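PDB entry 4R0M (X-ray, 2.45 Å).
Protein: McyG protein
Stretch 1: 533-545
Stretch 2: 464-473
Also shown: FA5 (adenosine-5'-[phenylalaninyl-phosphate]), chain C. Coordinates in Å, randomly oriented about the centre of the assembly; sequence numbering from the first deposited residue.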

ATOM      1  N   LYS A 533       1.199  -6.255   2.579  1.00 29.00           N
ATOM      2  CA  LYS A 533       0.246  -7.179   1.982  1.00 29.34           C
ATOM      3  C   LYS A 533       0.992  -8.398   1.446  1.00 30.39           C
ATOM      4  O   LYS A 533       1.862  -8.271   0.576  1.00 30.12           O
ATOM      5  CB  LYS A 533      -0.539  -6.493   0.860  1.00 28.60           C
ATOM      6  CG  LYS A 533      -1.491  -7.408   0.100  1.00 28.35           C
ATOM      7  CD  LYS A 533      -2.247  -6.673  -1.001  1.00 27.90           C
ATOM      8  CE  LYS A 533      -1.352  -6.322  -2.181  1.00 27.51           C
ATOM      9  NZ  LYS A 533      -2.129  -5.762  -3.322  1.00 27.14           N
ATOM     10  N   VAL A 534       0.650  -9.571   1.977  1.00 31.44           N
ATOM     11  CA  VAL A 534       1.234 -10.838   1.539  1.00 32.60           C
ATOM     12  C   VAL A 534       0.885 -11.084   0.072  1.00 34.04           C
ATOM     13  O   VAL A 534      -0.292 -11.155  -0.291  1.00 34.01           O
ATOM     14  CB  VAL A 534       0.750 -12.026   2.407  1.00 32.29           C
ATOM     15  CG1 VAL A 534       1.273 -13.349   1.866  1.00 32.54           C
ATOM     16  CG2 VAL A 534       1.175 -11.850   3.857  1.00 31.63           C
ATOM     17  N   GLN A 535       1.911 -11.185  -0.769  1.00 36.13           N
ATOM     18  CA  GLN A 535       1.707 -11.492  -2.183  1.00 38.68           C
ATOM     19  C   GLN A 535       1.653 -13.006  -2.400  1.00 40.46           C
ATOM     20  O   GLN A 535       2.674 -13.702  -2.362  1.00 40.49           O
ATOM     21  CB  GLN A 535       2.747 -10.798  -3.078  1.00 38.65           C
ATOM     22  CG  GLN A 535       4.132 -10.650  -2.464  1.00 38.95           C
ATOM     23  CD  GLN A 535       4.938  -9.508  -3.064  1.00 38.86           C
ATOM     24  OE1 GLN A 535       4.481  -8.801  -3.964  1.00 38.30           O
ATOM     25  NE2 GLN A 535       6.150  -9.323  -2.556  1.00 39.14           N
ATOM     26  N   LYS A 536       0.434 -13.495  -2.614  1.00 42.32           N
ATOM     27  CA  LYS A 536       0.134 -14.923  -2.657  1.00 43.63           C
ATOM     28  C   LYS A 536       0.647 -15.615  -3.915  1.00 44.41           C
ATOM     29  O   LYS A 536       0.855 -16.832  -3.916  1.00 44.94           O
ATOM     30  CB  LYS A 536      -1.373 -15.147  -2.507  1.00 44.22           C
ATOM     31  CG  LYS A 536      -1.937 -14.689  -1.173  1.00 44.54           C
ATOM     32  CD  LYS A 536      -3.455 -14.667  -1.195  1.00 45.51           C
ATOM     33  CE  LYS A 536      -3.997 -13.863  -0.029  1.00 45.99           C
ATOM     34  NZ  LYS A 536      -5.445 -13.567  -0.201  1.00 47.25           N
ATOM     35  N   SER A 537       0.844 -14.838  -4.979  1.00 44.74           N
ATOM     36  CA  SER A 537       1.390 -15.353  -6.233  1.00 45.49           C
ATOM     37  C   SER A 537       2.809 -15.896  -6.056  1.00 45.71           C
ATOM     38  O   SER A 537       3.123 -16.985  -6.538  1.00 45.08           O
ATOM     39  CB  SER A 537       1.360 -14.272  -7.311  1.00 45.65           C
ATOM     40  OG  SER A 537       0.026 -13.891  -7.597  1.00 47.40           O
ATOM     41  N   LYS A 538       3.649 -15.135  -5.355  1.00 46.46           N
ATOM     42  CA  LYS A 538       5.027 -15.543  -5.076  1.00 47.42           C
ATOM     43  C   LYS A 538       5.095 -16.782  -4.182  1.00 46.80           C
ATOM     44  O   LYS A 538       5.985 -17.620  -4.345  1.00 46.40           O
ATOM     45  CB  LYS A 538       5.824 -14.394  -4.448  1.00 48.59           C
ATOM     46  CG  LYS A 538       6.253 -13.317  -5.431  1.00 50.66           C
ATOM     47  CD  LYS A 538       7.082 -12.240  -4.742  1.00 52.01           C
ATOM     48  CE  LYS A 538       7.580 -11.189  -5.725  1.00 52.77           C
ATOM     49  NZ  LYS A 538       8.638 -11.713  -6.637  1.00 53.43           N
ATOM     50  N   LEU A 539       4.153 -16.891  -3.247  1.00 45.74           N
ATOM     51  CA  LEU A 539       4.069 -18.053  -2.363  1.00 45.13           C
ATOM     52  C   LEU A 539       3.560 -19.295  -3.088  1.00 45.71           C
ATOM     53  O   LEU A 539       4.013 -20.407  -2.807  1.00 44.79           O
ATOM     54  CB  LEU A 539       3.199 -17.757  -1.139  1.00 43.80           C
ATOM     55  CG  LEU A 539       3.879 -17.068   0.046  1.00 43.14           C
ATOM     56  CD1 LEU A 539       2.852 -16.682   1.097  1.00 42.37           C
ATOM     57  CD2 LEU A 539       4.967 -17.938   0.662  1.00 43.31           C
ATOM     58  N   LYS A 540       2.620 -19.097  -4.013  1.00 45.97           N
ATOM     59  CA  LYS A 540       2.103 -20.185  -4.839  1.00 46.99           C
ATOM     60  C   LYS A 540       3.220 -20.782  -5.694  1.00 47.71           C
ATOM     61  O   LYS A 540       3.361 -22.005  -5.772  1.00 47.84           O
ATOM     62  CB  LYS A 540       0.940 -19.710  -5.717  1.00 46.80           C
ATOM     63  CG  LYS A 540       0.238 -20.832  -6.472  1.00 47.92           C
ATOM     64  CD  LYS A 540      -0.856 -20.321  -7.399  1.00 48.75           C
ATOM     65  CE  LYS A 540      -2.168 -20.100  -6.662  1.00 50.32           C
ATOM     66  NZ  LYS A 540      -3.278 -19.757  -7.594  1.00 52.03           N
ATOM     67  N   LYS A 541       4.014 -19.912  -6.318  1.00 48.39           N
ATOM     68  CA  LYS A 541       5.161 -20.341  -7.114  1.00 49.23           C
ATOM     69  C   LYS A 541       6.187 -21.083  -6.266  1.00 48.30           C
ATOM     70  O   LYS A 541       6.607 -22.179  -6.633  1.00 48.37           O
ATOM     71  CB  LYS A 541       5.809 -19.163  -7.846  1.00 51.02           C
ATOM     72  CG  LYS A 541       5.144 -18.834  -9.173  1.00 53.33           C
ATOM     73  CD  LYS A 541       6.099 -18.115 -10.112  1.00 55.20           C
ATOM     74  CE  LYS A 541       5.568 -18.132 -11.537  1.00 56.62           C
ATOM     75  NZ  LYS A 541       6.529 -17.535 -12.505  1.00 57.05           N
ATOM     76  N   ASP A 542       6.563 -20.492  -5.130  1.00 47.42           N
ATOM     77  CA  ASP A 542       7.497 -21.115  -4.183  1.00 48.04           C
ATOM     78  C   ASP A 542       7.104 -22.557  -3.843  1.00 48.12           C
ATOM     79  O   ASP A 542       7.954 -23.452  -3.833  1.00 48.14           O
ATOM     80  CB  ASP A 542       7.610 -20.285  -2.896  1.00 48.54           C
ATOM     81  CG  ASP A 542       8.446 -19.020  -3.069  1.00 49.18           C
ATOM     82  OD1 ASP A 542       9.211 -18.913  -4.052  1.00 49.53           O
ATOM     83  OD2 ASP A 542       8.336 -18.123  -2.203  1.00 49.45           O
ATOM     84  N   PHE A 543       5.817 -22.766  -3.570  1.00 46.84           N
ATOM     85  CA  PHE A 543       5.269 -24.089  -3.275  1.00 45.87           C
ATOM     86  C   PHE A 543       5.405 -25.054  -4.459  1.00 45.88           C
ATOM     87  O   PHE A 543       5.735 -26.228  -4.277  1.00 43.68           O
ATOM     88  CB  PHE A 543       3.801 -23.967  -2.840  1.00 44.76           C
ATOM     89  CG  PHE A 543       3.079 -25.284  -2.740  1.00 43.63           C
ATOM     90  CD1 PHE A 543       3.193 -26.071  -1.598  1.00 43.61           C
ATOM     91  CD2 PHE A 543       2.280 -25.735  -3.786  1.00 43.20           C
ATOM     92  CE1 PHE A 543       2.528 -27.287  -1.506  1.00 43.40           C
ATOM     93  CE2 PHE A 543       1.613 -26.949  -3.701  1.00 43.04           C
ATOM     94  CZ  PHE A 543       1.737 -27.725  -2.558  1.00 42.97           C
ATOM     95  N   GLU A 544       5.155 -24.547  -5.665  1.00 46.22           N
ATOM     96  CA  GLU A 544       5.173 -25.368  -6.877  1.00 47.10           C
ATOM     97  C   GLU A 544       6.581 -25.681  -7.402  1.00 47.15           C
ATOM     98  O   GLU A 544       6.724 -26.357  -8.421  1.00 47.07           O
ATOM     99  CB  GLU A 544       4.323 -24.715  -7.973  1.00 47.77           C
ATOM    100  CG  GLU A 544       2.828 -24.705  -7.681  1.00 48.97           C
ATOM    101  CD  GLU A 544       2.023 -23.892  -8.683  1.00 50.45           C
ATOM    102  OE1 GLU A 544       2.567 -22.922  -9.257  1.00 51.04           O
ATOM    103  OE2 GLU A 544       0.834 -24.219  -8.888  1.00 50.73           O
ATOM    104  N   GLN A 545       7.612 -25.200  -6.707  1.00 47.82           N
ATOM    105  CA  GLN A 545       8.998 -25.420  -7.135  1.00 48.23           C
ATOM    106  C   GLN A 545       9.539 -26.835  -6.849  1.00 48.46           C
ATOM    107  O   GLN A 545       9.974 -27.509  -7.779  1.00 51.03           O
ATOM    108  CB  GLN A 545       9.955 -24.340  -6.596  1.00 48.89           C
ATOM    109  CG  GLN A 545       9.507 -22.893  -6.787  1.00 48.85           C
ATOM    110  CD  GLN A 545       9.442 -22.438  -8.239  1.00 48.68           C
ATOM    111  OE1 GLN A 545       8.948 -23.152  -9.113  1.00 49.43           O
ATOM    112  NE2 GLN A 545       9.922 -21.225  -8.495  1.00 48.01           N
TER
HETATM  113  C   FA5 C 701      -2.483  -0.382  -2.916  0.60 33.90           C
HETATM  114  O   FA5 C 701      -2.316  -1.332  -2.160  0.60 34.65           O
HETATM  115  CA  FA5 C 701      -3.609   0.589  -2.669  1.00 34.42           C
HETATM  116  N   FA5 C 701      -4.780  -0.238  -2.502  1.00 36.01           N
HETATM  117  CB  FA5 C 701      -3.399   1.417  -1.393  1.00 35.54           C
HETATM  118  CG  FA5 C 701      -4.518   2.352  -0.917  1.00 35.30           C
HETATM  119  CD1 FA5 C 701      -5.842   2.271  -1.352  1.00 35.37           C
HETATM  120  CD2 FA5 C 701      -4.204   3.342   0.024  1.00 35.43           C
HETATM  121  CE1 FA5 C 701      -6.814   3.157  -0.870  1.00 35.06           C
HETATM  122  CE2 FA5 C 701      -5.168   4.228   0.518  1.00 34.98           C
HETATM  123  CZ  FA5 C 701      -6.483   4.136   0.066  1.00 35.11           C
HETATM  124  P   FA5 C 701      -1.153  -1.481  -5.018  1.00 31.13           P
HETATM  125  OP1 FA5 C 701       0.094  -2.109  -4.456  1.00 32.33           O
HETATM  126  OP2 FA5 C 701      -1.137  -0.984  -6.442  1.00 31.12           O
HETATM  127  OP3 FA5 C 701      -1.588  -0.242  -4.063  0.60 32.75           O
HETATM  128  O5' FA5 C 701      -2.320  -2.585  -4.875  1.00 31.02           O
HETATM  129  C5' FA5 C 701      -3.642  -2.376  -5.365  1.00 30.16           C
HETATM  130  C4' FA5 C 701      -4.442  -3.647  -5.124  1.00 29.90           C
HETATM  131  O4' FA5 C 701      -4.627  -3.911  -3.728  1.00 29.53           O
HETATM  132  C3' FA5 C 701      -5.846  -3.578  -5.688  1.00 29.97           C
HETATM  133  O3' FA5 C 701      -5.877  -3.861  -7.086  1.00 30.72           O
HETATM  134  C2' FA5 C 701      -6.560  -4.636  -4.878  1.00 30.42           C
HETATM  135  O2' FA5 C 701      -6.328  -5.935  -5.434  1.00 30.32           O
HETATM  136  C1' FA5 C 701      -5.883  -4.565  -3.526  1.00 30.19           C
HETATM  137  N9  FA5 C 701      -6.741  -3.775  -2.605  1.00 31.15           N
HETATM  138  C8  FA5 C 701      -6.541  -2.492  -2.251  1.00 31.08           C
HETATM  139  N7  FA5 C 701      -7.496  -2.056  -1.393  1.00 31.43           N
HETATM  140  C5  FA5 C 701      -8.348  -3.077  -1.190  1.00 31.59           C
HETATM  141  C6  FA5 C 701      -9.582  -3.304  -0.398  1.00 31.76           C
HETATM  142  N6  FA5 C 701     -10.114  -2.324   0.368  1.00 32.13           N
HETATM  143  N1  FA5 C 701     -10.166  -4.525  -0.465  1.00 31.88           N
HETATM  144  C2  FA5 C 701      -9.653  -5.514  -1.227  1.00 31.82           C
HETATM  145  N3  FA5 C 701      -8.535  -5.381  -1.965  1.00 31.55           N
HETATM  146  C4  FA5 C 701      -7.849  -4.208  -1.993  1.00 31.51           C
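Stretch 2 (464-473) VSYTAAFAVF

The centre of this contact is Phe470, which gives up more surface to the other stretch than any other residue on either side. Its CA-to-CB bond points toward the helix of stretch 1, and with chi1 at 58° (p) the ring lies against the helical backbone at Leu539 and Lys540. One face is covered by the start of Lys540: the CA of Lys540 is 3.7 Å from CE2 of Phe470, and the backbone N of Lys540 lies over that face. Leu539 contributes its CB, 4.1 Å from CE1 of Phe470, while CB of Phe543 comes to 4.4 Å from CZ of Phe470, at the ring's edge and near its plane. The helix backbone here is hydrogen-bonded within the helix: the N of Lys540 bonds to O of Lys536 (2.9 Å), and the N of Phe543 to O of Leu539 (3.1 Å).

Ala468 and Val472 extend the apolar strip on either side of Phe470 along the strand. Ala468 to Phe473 lie in an extended strand, so alternate side chains face the same way: Ala468, Phe470 and Val472 point toward stretch 1, Ala469 and Ala471 away. The small CB of Ala468 meets CD1 of Leu539 at 3.8 Å and CG1 of Val534 at 3.9 Å, and the CA of Ala468 lies 6.6 Å from the CA of Lys536. At the other end, CG2 of Val472 sits 3.8 Å from CE2 of Phe543. The rule is one of alternation: every second residue of the strand, whether alanine, phenylalanine or valine, is spent on the helix.

The helix, running from Lys536, answers with Leu539 and Phe543, one turn apart and both directed toward the strand. Helix and strand axes approach to 9.1 Å, and their N-to-C directions diverge by 58° (signed crossing angle -58°), so the two elements run obliquely in the same general sense. Ahead of the helix, with Gln535 at the N-cap position, the loop still takes part: Val534 turns toward stretch 2, its CG2 3.7 Å from O of Ser465 and 4.0 Å from O of Thr467, where the approach to the strand is lined by backbone.

Lysines border this apolar strip and lend it their methylenes. CG of Lys536 is 4.2 Å from CB of Ala468, and CD of Lys536 is 4.0 Å from O of Ala469. Lys540 sets out sideways, passes Val472 with CG 3.9 Å from CG1 of that residue, and brings NZ to 3.5 Å from O of Ala471. Glu544 finishes the margin, its OE2 4.0 Å from CG1 of Val472. No clear hydrogen bond joins the two stretches; most of the close contacts involve carbon atoms. Lys533, just before Val534, points away from stretch 2 and serves the ligand instead: NZ of Lys533 donates a hydrogen bond of 3.1 Å to O4' of FA5. Neighbouring residues of one loop thus split between packing and ligand binding.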

ATOM      1  N   VAL A 464       0.201 -12.774  13.436  1.00 41.98           N
ATOM      2  CA  VAL A 464      -0.655 -11.983  12.577  1.00 40.48           C
ATOM      3  C   VAL A 464       0.108 -11.207  11.509  1.00 39.65           C
ATOM      4  O   VAL A 464       1.103 -10.589  11.781  1.00 39.69           O
ATOM      5  CB  VAL A 464      -1.529 -11.055  13.422  1.00 40.47           C
ATOM      6  CG1 VAL A 464      -2.238 -10.007  12.591  1.00 40.11           C
ATOM      7  CG2 VAL A 464      -2.555 -11.848  14.183  1.00 40.27           C
ATOM      8  N   SER A 465      -0.442 -11.224  10.309  1.00 38.62           N
ATOM      9  CA  SER A 465       0.084 -10.571   9.126  1.00 38.13           C
ATOM     10  C   SER A 465       1.102 -11.343   8.289  1.00 38.09           C
ATOM     11  O   SER A 465       1.647 -10.819   7.370  1.00 37.22           O
ATOM     12  CB  SER A 465       0.680  -9.234   9.483  1.00 37.93           C
ATOM     13  OG  SER A 465       1.919  -9.377  10.089  1.00 38.73           O
ATOM     14  N   TYR A 466       1.316 -12.603   8.611  1.00 37.82           N
ATOM     15  CA  TYR A 466       2.185 -13.483   7.858  1.00 37.65           C
ATOM     16  C   TYR A 466       1.494 -14.696   7.287  1.00 38.15           C
ATOM     17  O   TYR A 466       2.126 -15.673   7.020  1.00 38.67           O
ATOM     18  CB  TYR A 466       3.328 -13.952   8.721  1.00 37.22           C
ATOM     19  CG  TYR A 466       4.200 -12.881   9.244  1.00 36.95           C
ATOM     20  CD1 TYR A 466       5.232 -12.409   8.510  1.00 36.76           C
ATOM     21  CD2 TYR A 466       3.996 -12.354  10.476  1.00 37.33           C
ATOM     22  CE1 TYR A 466       6.035 -11.426   8.976  1.00 37.13           C
ATOM     23  CE2 TYR A 466       4.799 -11.372  10.952  1.00 37.34           C
ATOM     24  CZ  TYR A 466       5.821 -10.924  10.187  1.00 37.29           C
ATOM     25  OH  TYR A 466       6.633  -9.959  10.644  1.00 37.91           O
ATOM     26  N   THR A 467       0.185 -14.646   7.158  1.00 37.62           N
ATOM     27  CA  THR A 467      -0.598 -15.798   6.820  1.00 37.14           C
ATOM     28  C   THR A 467      -1.171 -15.694   5.434  1.00 37.26           C
ATOM     29  O   THR A 467      -1.462 -14.643   5.001  1.00 37.46           O
ATOM     30  CB  THR A 467      -1.702 -16.001   7.838  1.00 37.10           C
ATOM     31  OG1 THR A 467      -1.128 -16.107   9.120  1.00 37.11           O
ATOM     32  CG2 THR A 467      -2.414 -17.232   7.570  1.00 37.30           C
ATOM     33  N   ALA A 468      -1.260 -16.798   4.718  1.00 37.50           N
ATOM     34  CA  ALA A 468      -1.824 -16.827   3.370  1.00 37.82           C
ATOM     35  C   ALA A 468      -2.592 -18.119   3.103  1.00 38.13           C
ATOM     36  O   ALA A 468      -2.218 -19.189   3.588  1.00 37.79           O
ATOM     37  CB  ALA A 468      -0.731 -16.638   2.330  1.00 38.04           C
ATOM     38  N   ALA A 469      -3.669 -18.003   2.333  1.00 37.94           N
ATOM     39  CA  ALA A 469      -4.448 -19.154   1.906  1.00 38.09           C
ATOM     40  C   ALA A 469      -4.681 -19.091   0.400  1.00 38.94           C
ATOM     41  O   ALA A 469      -5.205 -18.101  -0.117  1.00 39.30           O
ATOM     42  CB  ALA A 469      -5.770 -19.208   2.657  1.00 38.35           C
ATOM     43  N   PHE A 470      -4.274 -20.147  -0.301  1.00 39.16           N
ATOM     44  CA  PHE A 470      -4.436 -20.228  -1.754  1.00 39.96           C
ATOM     45  C   PHE A 470      -4.662 -21.667  -2.209  1.00 41.06           C
ATOM     46  O   PHE A 470      -4.361 -22.612  -1.475  1.00 41.19           O
ATOM     47  CB  PHE A 470      -3.228 -19.614  -2.478  1.00 39.03           C
ATOM     48  CG  PHE A 470      -1.915 -20.255  -2.127  1.00 38.35           C
ATOM     49  CD1 PHE A 470      -1.175 -19.806  -1.037  1.00 37.91           C
ATOM     50  CD2 PHE A 470      -1.412 -21.305  -2.888  1.00 37.88           C
ATOM     51  CE1 PHE A 470       0.037 -20.395  -0.710  1.00 37.84           C
ATOM     52  CE2 PHE A 470      -0.201 -21.900  -2.565  1.00 37.87           C
ATOM     53  CZ  PHE A 470       0.526 -21.441  -1.477  1.00 37.87           C
ATOM     54  N   ALA A 471      -5.182 -21.820  -3.423  1.00 43.35           N
ATOM     55  CA  ALA A 471      -5.503 -23.133  -3.976  1.00 45.97           C
ATOM     56  C   ALA A 471      -4.693 -23.462  -5.230  1.00 47.89           C
ATOM     57  O   ALA A 471      -4.620 -22.654  -6.161  1.00 48.38           O
ATOM     58  CB  ALA A 471      -6.995 -23.231  -4.267  1.00 46.00           C
ATOM     59  N   VAL A 472      -4.084 -24.648  -5.241  1.00 49.26           N
ATOM     60  CA  VAL A 472      -3.419 -25.172  -6.437  1.00 50.65           C
ATOM     61  C   VAL A 472      -4.143 -26.421  -6.941  1.00 52.20           C
ATOM     62  O   VAL A 472      -4.809 -27.118  -6.169  1.00 52.75           O
ATOM     63  CB  VAL A 472      -1.912 -25.477  -6.216  1.00 50.44           C
ATOM     64  CG1 VAL A 472      -1.216 -24.327  -5.499  1.00 50.58           C
ATOM     65  CG2 VAL A 472      -1.705 -26.786  -5.465  1.00 50.25           C
ATOM     66  N   PHE A 473      -4.019 -26.692  -8.237  1.00 54.10           N
ATOM     67  CA  PHE A 473      -4.579 -27.904  -8.822  1.00 56.22           C
ATOM     68  C   PHE A 473      -3.528 -29.013  -8.859  1.00 57.26           C
ATOM     69  O   PHE A 473      -2.460 -28.850  -9.453  1.00 57.26           O
ATOM     70  CB  PHE A 473      -5.128 -27.624 -10.224  1.00 56.73           C
ATOM     71  CG  PHE A 473      -5.844 -28.792 -10.842  1.00 58.17           C
ATOM     72  CD1 PHE A 473      -7.105 -29.174 -10.389  1.00 58.63           C
ATOM     73  CD2 PHE A 473      -5.264 -29.505 -11.886  1.00 58.78           C
ATOM     74  CE1 PHE A 473      -7.770 -30.250 -10.962  1.00 59.47           C
ATOM     75  CE2 PHE A 473      -5.925 -30.581 -12.464  1.00 59.32           C
ATOM     76  CZ  PHE A 473      -7.179 -30.953 -12.001  1.00 59.35           C
TER